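Long-range contacts in cellulase (Bacillus sp. BG-CS10, PDB 5E09), which hydrolyses beta-1,4-glucosidic bonds of cellulose as a halophilic family 5 endoglucanase, its carbohydrate-binding modules probably helping to hold the substrate: residues L142-V147 and G183-R188; T172-I177 and L190-L195; E337-T342 and H364-E369; N368-L373 and A417-G422. All coordinates share one frame; numbering follows the deposited sequence.

Interaction 1 of 4, residues L142-V147 and G183-R188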
loop_
_atom_site.group_PDB
_atom_site.type_symbol
_atom_site.label_atom_id
_atom_site.label_comp_id
_atom_site.label_asym_id
_atom_site.label_seq_id
_atom_site.Cartn_x
_atom_site.Cartn_y
_atom_site.Cartn_z
ATOM N N LEU A 142 16.523 -3.907 -18.712
ATOM C CA LEU A 142 16.307 -4.954 -17.716
ATOM C C LEU A 142 17.400 -4.878 -16.647
ATOM O O LEU A 142 18.592 -4.858 -16.959
ATOM C CB LEU A 142 16.284 -6.336 -18.368
ATOM C CG LEU A 142 16.332 -7.548 -17.437
ATOM C CD1 LEU A 142 15.050 -7.655 -16.622
ATOM C CD2 LEU A 142 16.565 -8.814 -18.241
HETATM N N MSE A 143 16.979 -4.818 -15.389
HETATM C CA MSE A 143 17.889 -4.699 -14.259
HETATM C C MSE A 143 17.601 -5.798 -13.236
HETATM O O MSE A 143 16.480 -6.316 -13.158
HETATM C CB MSE A 143 17.754 -3.320 -13.613
HETATM C CG MSE A 143 16.457 -3.135 -12.817
HETATM SE SE MSE A 143 15.997 -1.263 -12.566
HETATM C CE MSE A 143 15.098 -0.966 -14.272
ATOM N N PHE A 144 18.617 -6.143 -12.450
ATOM C CA PHE A 144 18.508 -7.198 -11.441
ATOM C C PHE A 144 18.559 -6.618 -10.038
ATOM O O PHE A 144 19.405 -5.763 -9.768
ATOM C CB PHE A 144 19.646 -8.212 -11.592
ATOM C CG PHE A 144 19.676 -8.926 -12.911
ATOM C CD1 PHE A 144 18.524 -9.091 -13.666
ATOM C CD2 PHE A 144 20.865 -9.461 -13.389
ATOM C CE1 PHE A 144 18.560 -9.770 -14.882
ATOM C CE2 PHE A 144 20.906 -10.137 -14.600
ATOM C CZ PHE A 144 19.750 -10.291 -15.347
ATOM N N GLU A 145 17.672 -7.062 -9.142
ATOM C CA GLU A 145 17.870 -6.766 -7.721
ATOM C C GLU A 145 18.129 -8.055 -6.950
ATOM O O GLU A 145 17.465 -9.078 -7.162
ATOM C CB GLU A 145 16.696 -5.988 -7.101
ATOM C CG GLU A 145 15.358 -6.615 -7.260
ATOM C CD GLU A 145 14.299 -6.064 -6.305
ATOM O OE1 GLU A 145 14.627 -5.659 -5.167
ATOM O OE2 GLU A 145 13.117 -6.040 -6.707
ATOM N N SER A 146 19.104 -7.981 -6.049
ATOM C CA SER A 146 19.708 -9.160 -5.431
ATOM C C SER A 146 18.726 -10.055 -4.693
ATOM O O SER A 146 18.707 -11.265 -4.912
ATOM C CB SER A 146 20.805 -8.727 -4.465
ATOM O OG SER A 146 20.259 -7.909 -3.449
ATOM N N VAL A 147 17.925 -9.458 -3.816
ATOM C CA VAL A 147 16.994 -10.207 -2.975
ATOM C C VAL A 147 15.945 -9.264 -2.392
ATOM O O VAL A 147 16.263 -8.142 -1.994
ATOM C CB VAL A 147 17.737 -10.940 -1.834
ATOM C CG1 VAL A 147 18.769 -10.014 -1.187
ATOM C CG2 VAL A 147 16.759 -11.483 -0.792
ATOM N N GLY A 183 28.881 -9.779 -21.439
ATOM C CA GLY A 183 27.806 -9.400 -22.343
ATOM C C GLY A 183 27.172 -8.085 -21.923
ATOM O O GLY A 183 27.869 -7.128 -21.584
ATOM N N SER A 184 25.846 -8.035 -21.934
ATOM C CA SER A 184 25.135 -6.850 -21.463
ATOM C C SER A 184 25.079 -6.813 -19.935
ATOM O O SER A 184 24.696 -5.804 -19.340
ATOM C CB SER A 184 23.722 -6.805 -22.045
ATOM O OG SER A 184 23.762 -6.846 -23.459
ATOM N N ASN A 185 25.464 -7.918 -19.305
ATOM C CA ASN A 185 25.508 -7.992 -17.848
ATOM C C ASN A 185 26.648 -7.168 -17.249
ATOM O O ASN A 185 26.674 -6.913 -16.040
ATOM C CB ASN A 185 25.631 -9.447 -17.397
ATOM C CG ASN A 185 24.369 -10.245 -17.659
ATOM O OD1 ASN A 185 23.271 -9.687 -17.716
ATOM N ND2 ASN A 185 24.514 -11.558 -17.814
ATOM N N THR A 186 27.578 -6.746 -18.102
ATOM C CA THR A 186 28.760 -6.008 -17.670
ATOM C C THR A 186 28.416 -4.603 -17.174
ATOM O O THR A 186 29.002 -4.127 -16.199
ATOM C CB THR A 186 29.802 -5.918 -18.811
ATOM O OG1 THR A 186 30.145 -7.242 -19.246
ATOM C CG2 THR A 186 31.065 -5.196 -18.340
ATOM N N GLU A 187 27.466 -3.940 -17.829
ATOM C CA GLU A 187 27.022 -2.641 -17.341
ATOM C C GLU A 187 25.532 -2.624 -17.063
ATOM O O GLU A 187 24.940 -1.553 -16.973
ATOM C CB GLU A 187 27.384 -1.524 -18.321
ATOM C CG GLU A 187 28.655 -1.778 -19.111
ATOM C CD GLU A 187 29.050 -0.584 -19.965
ATOM O OE1 GLU A 187 28.140 0.075 -20.515
ATOM O OE2 GLU A 187 30.267 -0.299 -20.074
ATOM N N ARG A 188 24.936 -3.804 -16.910
ATOM C CA ARG A 188 23.553 -3.904 -16.463
ATOM C C ARG A 188 23.381 -3.222 -15.104
ATOM O O ARG A 188 24.141 -3.484 -14.180
ATOM C CB ARG A 188 23.117 -5.364 -16.375
ATOM C CG ARG A 188 21.648 -5.525 -16.059
ATOM C CD ARG A 188 21.190 -6.959 -16.211
ATOM N NE ARG A 188 21.635 -7.567 -17.461
ATOM C CZ ARG A 188 21.075 -7.354 -18.648
ATOM N NH1 ARG A 188 20.050 -6.517 -18.776
ATOM N NH2 ARG A 188 21.551 -7.972 -19.719
#

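Interaction 2 of 4, residues T172-I177 and L190-L195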
loop_
_atom_site.group_PDB
_atom_site.type_symbol
_atom_site.label_atom_id
_atom_site.label_comp_id
_atom_site.label_asym_id
_atom_site.label_seq_id
_atom_site.Cartn_x
_atom_site.Cartn_y
_atom_site.Cartn_z
ATOM N N THR A 172 27.446 -8.631 -2.547
ATOM C CA THR A 172 28.759 -8.712 -3.187
ATOM C C THR A 172 28.859 -9.920 -4.116
ATOM O O THR A 172 29.322 -9.806 -5.262
ATOM C CB THR A 172 29.883 -8.777 -2.132
ATOM O OG1 THR A 172 29.840 -7.588 -1.336
ATOM C CG2 THR A 172 31.240 -8.871 -2.792
ATOM N N ALA A 173 28.412 -11.073 -3.627
ATOM C CA ALA A 173 28.401 -12.287 -4.444
ATOM C C ALA A 173 27.552 -12.101 -5.708
ATOM O O ALA A 173 27.973 -12.441 -6.818
ATOM C CB ALA A 173 27.892 -13.475 -3.626
ATOM N N PHE A 174 26.350 -11.569 -5.515
ATOM C CA PHE A 174 25.440 -11.223 -6.603
ATOM C C PHE A 174 26.136 -10.336 -7.647
ATOM O O PHE A 174 26.191 -10.670 -8.846
ATOM C CB PHE A 174 24.205 -10.538 -6.000
ATOM C CG PHE A 174 23.370 -9.773 -6.981
ATOM C CD1 PHE A 174 22.625 -10.430 -7.948
ATOM C CD2 PHE A 174 23.286 -8.393 -6.896
ATOM C CE1 PHE A 174 21.834 -9.721 -8.841
ATOM C CE2 PHE A 174 22.495 -7.670 -7.781
ATOM C CZ PHE A 174 21.766 -8.338 -8.760
ATOM N N TYR A 175 26.696 -9.227 -7.165
ATOM C CA TYR A 175 27.438 -8.296 -8.004
ATOM C C TYR A 175 28.467 -9.013 -8.868
ATOM O O TYR A 175 28.478 -8.860 -10.091
ATOM C CB TYR A 175 28.141 -7.237 -7.149
ATOM C CG TYR A 175 28.992 -6.285 -7.963
ATOM C CD1 TYR A 175 28.449 -5.122 -8.489
ATOM C CD2 TYR A 175 30.338 -6.554 -8.213
ATOM C CE1 TYR A 175 29.215 -4.253 -9.238
ATOM C CE2 TYR A 175 31.109 -5.690 -8.968
ATOM C CZ TYR A 175 30.542 -4.539 -9.475
ATOM O OH TYR A 175 31.299 -3.667 -10.225
ATOM N N HIS A 176 29.324 -9.804 -8.234
ATOM C CA HIS A 176 30.418 -10.423 -8.968
ATOM C C HIS A 176 29.939 -11.495 -9.937
ATOM O O HIS A 176 30.503 -11.630 -11.012
ATOM C CB HIS A 176 31.458 -10.984 -7.998
ATOM C CG HIS A 176 32.305 -9.922 -7.367
ATOM N ND1 HIS A 176 32.450 -9.793 -6.003
ATOM C CD2 HIS A 176 33.030 -8.920 -7.920
ATOM C CE1 HIS A 176 33.233 -8.761 -5.742
ATOM N NE2 HIS A 176 33.598 -8.215 -6.886
ATOM N N ILE A 177 28.893 -12.238 -9.585
ATOM C CA ILE A 177 28.322 -13.196 -10.532
ATOM C C ILE A 177 27.838 -12.486 -11.807
ATOM O O ILE A 177 28.212 -12.855 -12.936
ATOM C CB ILE A 177 27.156 -13.978 -9.909
ATOM C CG1 ILE A 177 27.678 -14.965 -8.859
ATOM C CG2 ILE A 177 26.363 -14.721 -10.989
ATOM C CD1 ILE A 177 26.615 -15.433 -7.882
ATOM N N LEU A 190 22.256 -2.614 -11.448
ATOM C CA LEU A 190 22.028 -3.567 -10.375
ATOM C C LEU A 190 21.345 -2.859 -9.230
ATOM O O LEU A 190 21.681 -1.725 -8.915
ATOM C CB LEU A 190 23.343 -4.187 -9.912
ATOM C CG LEU A 190 24.070 -5.035 -10.951
ATOM C CD1 LEU A 190 25.369 -5.583 -10.368
ATOM C CD2 LEU A 190 23.170 -6.161 -11.440
ATOM N N VAL A 191 20.379 -3.523 -8.613
ATOM C CA VAL A 191 19.583 -2.892 -7.577
ATOM C C VAL A 191 19.831 -3.600 -6.245
ATOM O O VAL A 191 19.646 -4.810 -6.135
ATOM C CB VAL A 191 18.078 -2.919 -7.942
ATOM C CG1 VAL A 191 17.249 -2.270 -6.852
ATOM C CG2 VAL A 191 17.833 -2.227 -9.276
ATOM N N LEU A 192 20.272 -2.849 -5.243
ATOM C CA LEU A 192 20.634 -3.431 -3.955
ATOM C C LEU A 192 19.753 -2.905 -2.837
ATOM O O LEU A 192 19.499 -1.698 -2.748
ATOM C CB LEU A 192 22.096 -3.147 -3.628
ATOM C CG LEU A 192 23.113 -3.578 -4.679
ATOM C CD1 LEU A 192 24.506 -3.075 -4.304
ATOM C CD2 LEU A 192 23.086 -5.093 -4.829
ATOM N N PRO A 193 19.285 -3.813 -1.976
ATOM C CA PRO A 193 18.409 -3.464 -0.856
ATOM C C PRO A 193 19.146 -3.156 0.446
ATOM O O PRO A 193 20.217 -3.711 0.705
ATOM C CB PRO A 193 17.560 -4.723 -0.694
ATOM C CG PRO A 193 18.502 -5.832 -1.086
ATOM C CD PRO A 193 19.416 -5.271 -2.142
ATOM N N THR A 194 18.570 -2.267 1.249
ATOM C CA THR A 194 18.927 -2.180 2.651
ATOM C C THR A 194 18.395 -3.438 3.325
ATOM O O THR A 194 17.577 -4.156 2.746
ATOM C CB THR A 194 18.332 -0.934 3.341
ATOM O OG1 THR A 194 16.913 -0.909 3.140
ATOM C CG2 THR A 194 18.939 0.347 2.779
ATOM N N LEU A 195 18.864 -3.707 4.539
ATOM C CA LEU A 195 18.335 -4.799 5.345
ATOM C C LEU A 195 16.838 -4.609 5.569
ATOM O O LEU A 195 16.409 -3.549 6.033
ATOM C CB LEU A 195 19.076 -4.874 6.684
ATOM C CG LEU A 195 18.830 -6.124 7.532
ATOM C CD1 LEU A 195 19.286 -7.376 6.792
ATOM C CD2 LEU A 195 19.541 -5.999 8.865
#

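Interaction 3 of 4, residues E337-T342 and H364-E369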
loop_
_atom_site.group_PDB
_atom_site.type_symbol
_atom_site.label_atom_id
_atom_site.label_comp_id
_atom_site.label_asym_id
_atom_site.label_seq_id
_atom_site.Cartn_x
_atom_site.Cartn_y
_atom_site.Cartn_z
ATOM N N GLU A 337 2.379 14.219 -11.904
ATOM C CA GLU A 337 2.692 15.504 -12.533
ATOM C C GLU A 337 2.772 16.666 -11.540
ATOM O O GLU A 337 3.513 17.628 -11.758
ATOM C CB GLU A 337 1.666 15.828 -13.622
ATOM C CG GLU A 337 1.959 17.114 -14.378
ATOM C CD GLU A 337 0.951 17.390 -15.488
ATOM O OE1 GLU A 337 -0.000 16.588 -15.640
ATOM O OE2 GLU A 337 1.117 18.403 -16.210
ATOM N N GLY A 338 2.015 16.586 -10.452
ATOM C CA GLY A 338 1.983 17.682 -9.505
ATOM C C GLY A 338 0.911 17.508 -8.457
ATOM O O GLY A 338 0.167 16.530 -8.462
ATOM N N ARG A 339 0.829 18.475 -7.553
ATOM C CA ARG A 339 -0.062 18.374 -6.404
ATOM C C ARG A 339 -1.535 18.563 -6.764
ATOM O O ARG A 339 -1.872 19.349 -7.650
ATOM C CB ARG A 339 0.346 19.395 -5.337
ATOM C CG ARG A 339 1.765 19.197 -4.823
ATOM C CD ARG A 339 1.893 19.600 -3.361
ATOM N NE ARG A 339 1.076 18.759 -2.487
ATOM C CZ ARG A 339 1.000 18.912 -1.170
ATOM N NH1 ARG A 339 1.691 19.876 -0.573
ATOM N NH2 ARG A 339 0.232 18.103 -0.448
ATOM N N SER A 340 -2.400 17.823 -6.072
ATOM C CA SER A 340 -3.847 17.989 -6.175
ATOM C C SER A 340 -4.381 18.629 -4.910
ATOM O O SER A 340 -3.863 18.388 -3.818
ATOM C CB SER A 340 -4.551 16.648 -6.405
ATOM O OG SER A 340 -4.188 16.085 -7.647
ATOM N N ALA A 341 -5.419 19.445 -5.053
ATOM C CA ALA A 341 -6.117 19.959 -3.890
ATOM C C ALA A 341 -6.882 18.814 -3.239
ATOM O O ALA A 341 -7.310 17.868 -3.910
ATOM C CB ALA A 341 -7.056 21.091 -4.270
ATOM N N THR A 342 -7.029 18.889 -1.925
ATOM C CA THR A 342 -7.817 17.910 -1.201
ATOM C C THR A 342 -8.753 18.680 -0.283
ATOM O O THR A 342 -8.846 19.904 -0.378
ATOM C CB THR A 342 -6.930 16.929 -0.395
ATOM O OG1 THR A 342 -6.188 17.649 0.596
ATOM C CG2 THR A 342 -5.950 16.206 -1.309
ATOM N N HIS A 364 -7.969 21.901 1.161
ATOM C CA HIS A 364 -6.514 22.017 1.194
ATOM C C HIS A 364 -6.053 22.212 -0.234
ATOM O O HIS A 364 -5.884 21.242 -0.968
ATOM C CB HIS A 364 -5.843 20.775 1.792
ATOM C CG HIS A 364 -6.418 20.337 3.100
ATOM N ND1 HIS A 364 -6.615 21.204 4.158
ATOM C CD2 HIS A 364 -6.819 19.120 3.534
ATOM C CE1 HIS A 364 -7.125 20.540 5.175
ATOM N NE2 HIS A 364 -7.258 19.271 4.825
ATOM N N LEU A 365 -5.851 23.464 -0.623
ATOM C CA LEU A 365 -5.650 23.795 -2.028
ATOM C C LEU A 365 -4.299 23.326 -2.561
ATOM O O LEU A 365 -4.168 23.035 -3.751
ATOM C CB LEU A 365 -5.810 25.304 -2.233
ATOM C CG LEU A 365 -7.246 25.798 -2.032
ATOM C CD1 LEU A 365 -7.311 27.312 -2.127
ATOM C CD2 LEU A 365 -8.192 25.150 -3.041
ATOM N N HIS A 366 -3.307 23.246 -1.675
ATOM C CA HIS A 366 -1.960 22.808 -2.046
ATOM C C HIS A 366 -1.412 23.591 -3.242
ATOM O O HIS A 366 -0.814 23.014 -4.152
ATOM C CB HIS A 366 -1.945 21.303 -2.361
ATOM C CG HIS A 366 -2.295 20.432 -1.191
ATOM N ND1 HIS A 366 -2.968 19.237 -1.329
ATOM C CD2 HIS A 366 -2.053 20.580 0.133
ATOM C CE1 HIS A 366 -3.132 18.688 -0.137
ATOM N NE2 HIS A 366 -2.585 19.481 0.765
ATOM N N GLY A 367 -1.633 24.903 -3.243
ATOM C CA GLY A 367 -1.125 25.755 -4.304
ATOM C C GLY A 367 -2.011 25.821 -5.537
ATOM O O GLY A 367 -1.696 26.527 -6.494
ATOM N N ASN A 368 -3.118 25.086 -5.523
ATOM C CA ASN A 368 -4.059 25.115 -6.638
ATOM C C ASN A 368 -5.194 26.087 -6.373
ATOM O O ASN A 368 -5.260 26.700 -5.309
ATOM C CB ASN A 368 -4.624 23.719 -6.911
ATOM C CG ASN A 368 -3.568 22.751 -7.395
ATOM O OD1 ASN A 368 -2.642 23.138 -8.106
ATOM N ND2 ASN A 368 -3.698 21.481 -7.006
ATOM N N GLU A 369 -6.087 26.220 -7.347
ATOM C CA GLU A 369 -7.239 27.104 -7.230
ATOM C C GLU A 369 -8.517 26.373 -7.628
ATOM O O GLU A 369 -8.529 25.637 -8.613
ATOM C CB GLU A 369 -7.057 28.346 -8.110
ATOM C CG GLU A 369 -5.773 29.134 -7.862
ATOM C CD GLU A 369 -5.792 29.910 -6.556
ATOM O OE1 GLU A 369 -6.849 29.957 -5.889
ATOM O OE2 GLU A 369 -4.734 30.459 -6.187
#

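Interaction 4 of 4, residues N368-L373 and A417-G422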
loop_
_atom_site.group_PDB
_atom_site.type_symbol
_atom_site.label_atom_id
_atom_site.label_comp_id
_atom_site.label_asym_id
_atom_site.label_seq_id
_atom_site.Cartn_x
_atom_site.Cartn_y
_atom_site.Cartn_z
ATOM N N ASN A 368 -3.118 25.086 -5.523
ATOM C CA ASN A 368 -4.059 25.115 -6.638
ATOM C C ASN A 368 -5.194 26.087 -6.373
ATOM O O ASN A 368 -5.260 26.700 -5.309
ATOM C CB ASN A 368 -4.624 23.719 -6.911
ATOM C CG ASN A 368 -3.568 22.751 -7.395
ATOM O OD1 ASN A 368 -2.642 23.138 -8.106
ATOM N ND2 ASN A 368 -3.698 21.481 -7.006
ATOM N N GLU A 369 -6.087 26.220 -7.347
ATOM C CA GLU A 369 -7.239 27.104 -7.230
ATOM C C GLU A 369 -8.517 26.373 -7.628
ATOM O O GLU A 369 -8.529 25.637 -8.613
ATOM C CB GLU A 369 -7.057 28.346 -8.110
ATOM C CG GLU A 369 -5.773 29.134 -7.862
ATOM C CD GLU A 369 -5.792 29.910 -6.556
ATOM O OE1 GLU A 369 -6.849 29.957 -5.889
ATOM O OE2 GLU A 369 -4.734 30.459 -6.187
ATOM N N LEU A 370 -9.583 26.571 -6.858
ATOM C CA LEU A 370 -10.892 26.047 -7.218
ATOM C C LEU A 370 -11.415 26.805 -8.432
ATOM O O LEU A 370 -11.322 28.037 -8.476
ATOM C CB LEU A 370 -11.872 26.177 -6.054
ATOM C CG LEU A 370 -13.279 25.623 -6.285
ATOM C CD1 LEU A 370 -13.276 24.098 -6.256
ATOM C CD2 LEU A 370 -14.259 26.188 -5.265
ATOM N N THR A 371 -11.952 26.083 -9.414
ATOM C CA THR A 371 -12.499 26.727 -10.607
ATOM C C THR A 371 -13.986 26.432 -10.835
ATOM O O THR A 371 -14.636 27.112 -11.626
ATOM C CB THR A 371 -11.728 26.322 -11.870
ATOM O OG1 THR A 371 -11.811 24.904 -12.050
ATOM C CG2 THR A 371 -10.272 26.740 -11.759
ATOM N N GLY A 372 -14.517 25.419 -10.154
ATOM C CA GLY A 372 -15.932 25.105 -10.251
ATOM C C GLY A 372 -16.372 23.867 -9.482
ATOM O O GLY A 372 -15.545 23.114 -8.965
ATOM N N LEU A 373 -17.686 23.678 -9.388
ATOM C CA LEU A 373 -18.282 22.445 -8.876
ATOM C C LEU A 373 -19.198 21.852 -9.932
ATOM O O LEU A 373 -19.782 22.585 -10.733
ATOM C CB LEU A 373 -19.082 22.690 -7.592
ATOM C CG LEU A 373 -18.367 23.241 -6.359
ATOM C CD1 LEU A 373 -19.303 23.219 -5.154
ATOM C CD2 LEU A 373 -17.091 22.458 -6.074
ATOM N N ALA A 417 -15.454 18.766 -7.128
ATOM C CA ALA A 417 -14.695 20.006 -7.105
ATOM C C ALA A 417 -13.591 19.964 -8.146
ATOM O O ALA A 417 -12.810 19.003 -8.213
ATOM C CB ALA A 417 -14.115 20.265 -5.720
ATOM N N GLN A 418 -13.548 21.016 -8.956
ATOM C CA GLN A 418 -12.607 21.140 -10.056
ATOM C C GLN A 418 -11.601 22.237 -9.761
ATOM O O GLN A 418 -11.933 23.255 -9.158
ATOM C CB GLN A 418 -13.344 21.442 -11.356
ATOM C CG GLN A 418 -14.504 20.508 -11.637
ATOM C CD GLN A 418 -15.353 20.969 -12.811
ATOM O OE1 GLN A 418 -15.817 22.113 -12.853
ATOM N NE2 GLN A 418 -15.557 20.077 -13.777
ATOM N N PHE A 419 -10.368 22.026 -10.197
ATOM C CA PHE A 419 -9.277 22.922 -9.852
ATOM C C PHE A 419 -8.463 23.271 -11.089
ATOM O O PHE A 419 -8.515 22.558 -12.092
ATOM C CB PHE A 419 -8.386 22.287 -8.774
ATOM C CG PHE A 419 -9.117 21.977 -7.498
ATOM C CD1 PHE A 419 -9.739 20.753 -7.319
ATOM C CD2 PHE A 419 -9.211 22.925 -6.490
ATOM C CE1 PHE A 419 -10.429 20.479 -6.149
ATOM C CE2 PHE A 419 -9.906 22.655 -5.323
ATOM C CZ PHE A 419 -10.511 21.434 -5.151
ATOM N N ASN A 420 -7.718 24.370 -11.018
ATOM C CA ASN A 420 -6.931 24.807 -12.163
ATOM C C ASN A 420 -5.856 23.785 -12.508
ATOM O O ASN A 420 -5.425 23.691 -13.657
ATOM C CB ASN A 420 -6.307 26.188 -11.915
ATOM C CG ASN A 420 -5.460 26.244 -10.661
ATOM O OD1 ASN A 420 -5.542 25.371 -9.798
ATOM N ND2 ASN A 420 -4.644 27.291 -10.548
ATOM N N SER A 421 -5.445 23.008 -11.509
ATOM C CA SER A 421 -4.499 21.922 -11.721
ATOM C C SER A 421 -4.786 20.769 -10.764
ATOM O O SER A 421 -5.313 20.980 -9.669
ATOM C CB SER A 421 -3.064 22.419 -11.542
ATOM O OG SER A 421 -2.138 21.507 -12.105
ATOM N N GLY A 422 -4.444 19.553 -11.185
ATOM C CA GLY A 422 -4.570 18.380 -10.337
ATOM C C GLY A 422 -5.842 17.596 -10.578
ATOM O O GLY A 422 -6.616 17.914 -11.478
#

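Interaction 1 of 4, residues L142-V147 and G183-R188
Arg188 reaches across to strand 142-145 and meets it twice, with its aliphatic part over Phe144 and with its guanidinium at Leu142. CD sits over one face of the Phe144 ring, 3.7 Å from the ring centroid and 15° off the normal, a CH-pi contact displaced toward the rim. The ring and guanidinium planes stand 32° apart, so the charged group tilts away from a flat stack while NE stays close to CE2 and CZ of Phe144. A bend at chi3 (-48°) turns NE out of the line of the chain, and NH1 then donates to the carbonyl O of Leu142 at 2.9 Å, this oxygen lying in the guanidinium plane. On the arginine's own segment, Asn185 OD1 accepts from NE at 2.7 Å, in its carbonyl plane, and more weakly from NH2. Further bonds from NH1 to Ser139 O and from NH2 to His138 O tie the buried guanidinium to the loop preceding the strand. An alanine at Arg188 would probably leave Leu142 O and Asn185 OD1 without these donors and open a gap over the Phe144 ring. The arginine thus joins the loop between helix 161-181 and strand 190-193 to strand 142-145 of the parallel barrel, where Phe144 also packs on Phe174 and Val178 of that helix and Leu142 on Val98 of strand 97-100.

Interaction 2 of 4, residues T172-I177 and L190-L195
Helix 172-177 and strand 190-193 run almost exactly antiparallel, at 174°, with their axes 10.2 Å apart, a spacing filled mainly by side chains. Leu190 points at the helix and divides its two methyls between successive helical residues. CD2 meets Phe174 at CZ, 3.7 Å away, while CD1 touches Tyr175 CD1 at 3.6 Å. The Phe174 and Leu190 side chains slide past each other in opposite directions, whereas Tyr175 crosses Leu190 at about a right angle. Farther along the strand, Leu192 CD2 comes to the edge of the Phe174 ring, near its plane, and lies 3.9 Å from CD2 of that phenylalanine. Phe174 CE2 thus touches methyls of both Leu190 and Leu192. CG of Phe174 is anti to the backbone N (chi1 163°), and the ring that follows lies against these two leucines. Tyr175 has the same first torsion, but its hydroxyl is hydrogen-bonded to Asp216, so its ring joins apolar packing at CD1 to a polar tie at OH. The contact is the helix-to-second-strand half of the beta-alpha-beta crossover formed by strand 142-145, helix 161-181 and strand 190-193 of the TIM barrel. Trp128 meets the Phe174 ring edge-to-face from helix 117-134, Phe144 packs on both Phe174 and Leu190 from strand 142-145, and strand 219-225 borders strand 190-193 through Leu219 and backbone bonds to Ile220.

Interaction 3 of 4, residues E337-T342 and H364-E369
His364 N donates to Thr342 O at 2.7 Å, and Thr342 N returns a bond to His364 O, which makes the two residues an antiparallel hydrogen-bonded pair. Next to it, ND1 of His366 gives Ser340 O a nearly straight bond, 2.8 Å long with 172° at the hydrogen, and the oxygen lies in the imidazole plane. The edge of the ring is fixed by this bond, and one of its faces is covered by Arg339. The guanidinium lies flat on the imidazole, centres 3.8 Å apart and planes at 16°, with NH2 over the ring centre; the arginine chain, bent at chi2 and chi3, crosses the histidine side chain at about a right angle. Glu294 forms a salt bridge with Arg339 NE and would probably offset part of the charge stacked on the histidine. His364 O lies over the opposite face of the His366 ring, offset toward the rim. Thr342 OG1 stands 3.3 Å from CE1 of His366 and equally near CD2 of His364, at that ring's edge. At the end of the type I' turn Leu365-Asn368, Asn368 ND2 donates to Arg339 O at 2.9 Å; Arg339 O lies in the amide plane of Asn368, while the donor sits above the carbonyl plane. His366 and Asn368 of this turn, which joins strands 359-364 and 370-375, fasten the segment following helix 326-337 to the X2 module, a beta-sheet domain of the E-set clan.

Interaction 4 of 4, residues N368-L373 and A417-G422
A classic beta bulge sets Thr371 and Gly372 together opposite the single residue Gln418 and moves the antiparallel register by one. Gln418 O takes Thr371 N at 2.8 Å in an almost straight bond, with a weak second bond from Thr371 OG1, and Gln418 N donates in turn to Gly372 O. The OG1 atom is brought there by a chi1 of 60°, between the backbone N and the carbonyl carbon. Before the bulge, Leu370 lays CD1 over one face of the Phe419 ring, 4.2 Å from the centroid, and the same methyl touches Ala417 CB. Leu373 CD2 also reaches Ala417 CB, at 3.7 Å. Just beyond the end of strand 410-419 and before the start of strand 370-375, Asn420 exchanges two bonds with Glu369: its side-chain OD1 receives Glu369 N at 2.7 Å, from above the amide plane, and its backbone N donates to Glu369 O. Asn368 packs CB against Asn420 OD1 at 3.5 Å and sets OD1 beside Ser421 CB, the two asparagine amides being turned 85° apart. An alanine at Asn368 would probably leave Arg339 O without its amide donor and open a gap beside Ser421. Strand 370-375 thus pairs with strand 410-419 inside the mixed sheet of the X2 module, flanked by strands 378-379 and 425-432, while Leu370 and Leu373 pack on Leu388 and Tyr386 of strand 386-389 in the other sheet.

In the fold
Interactions 1 and 2 lie buried in the catalytic barrel, and interactions 3 and 4 are partly buried in and beside the X2 module, with centres about 39 to 46 Å from the first pair. Strands 142-145 and 190-193 are neighbours, so interactions 1 and 2 touch; the first rests on a buried arginine and its carbonyl partners, the second on apolar packing of helix against strand. Interactions 3 and 4 share Asn368 and Glu369 and meet where Phe419 packs on Ala341 and Leu365. Interaction 3 mixes stacking with polar bonds at the junction with the helix before the module, whereas interaction 4 is strand pairing with a more exposed rim.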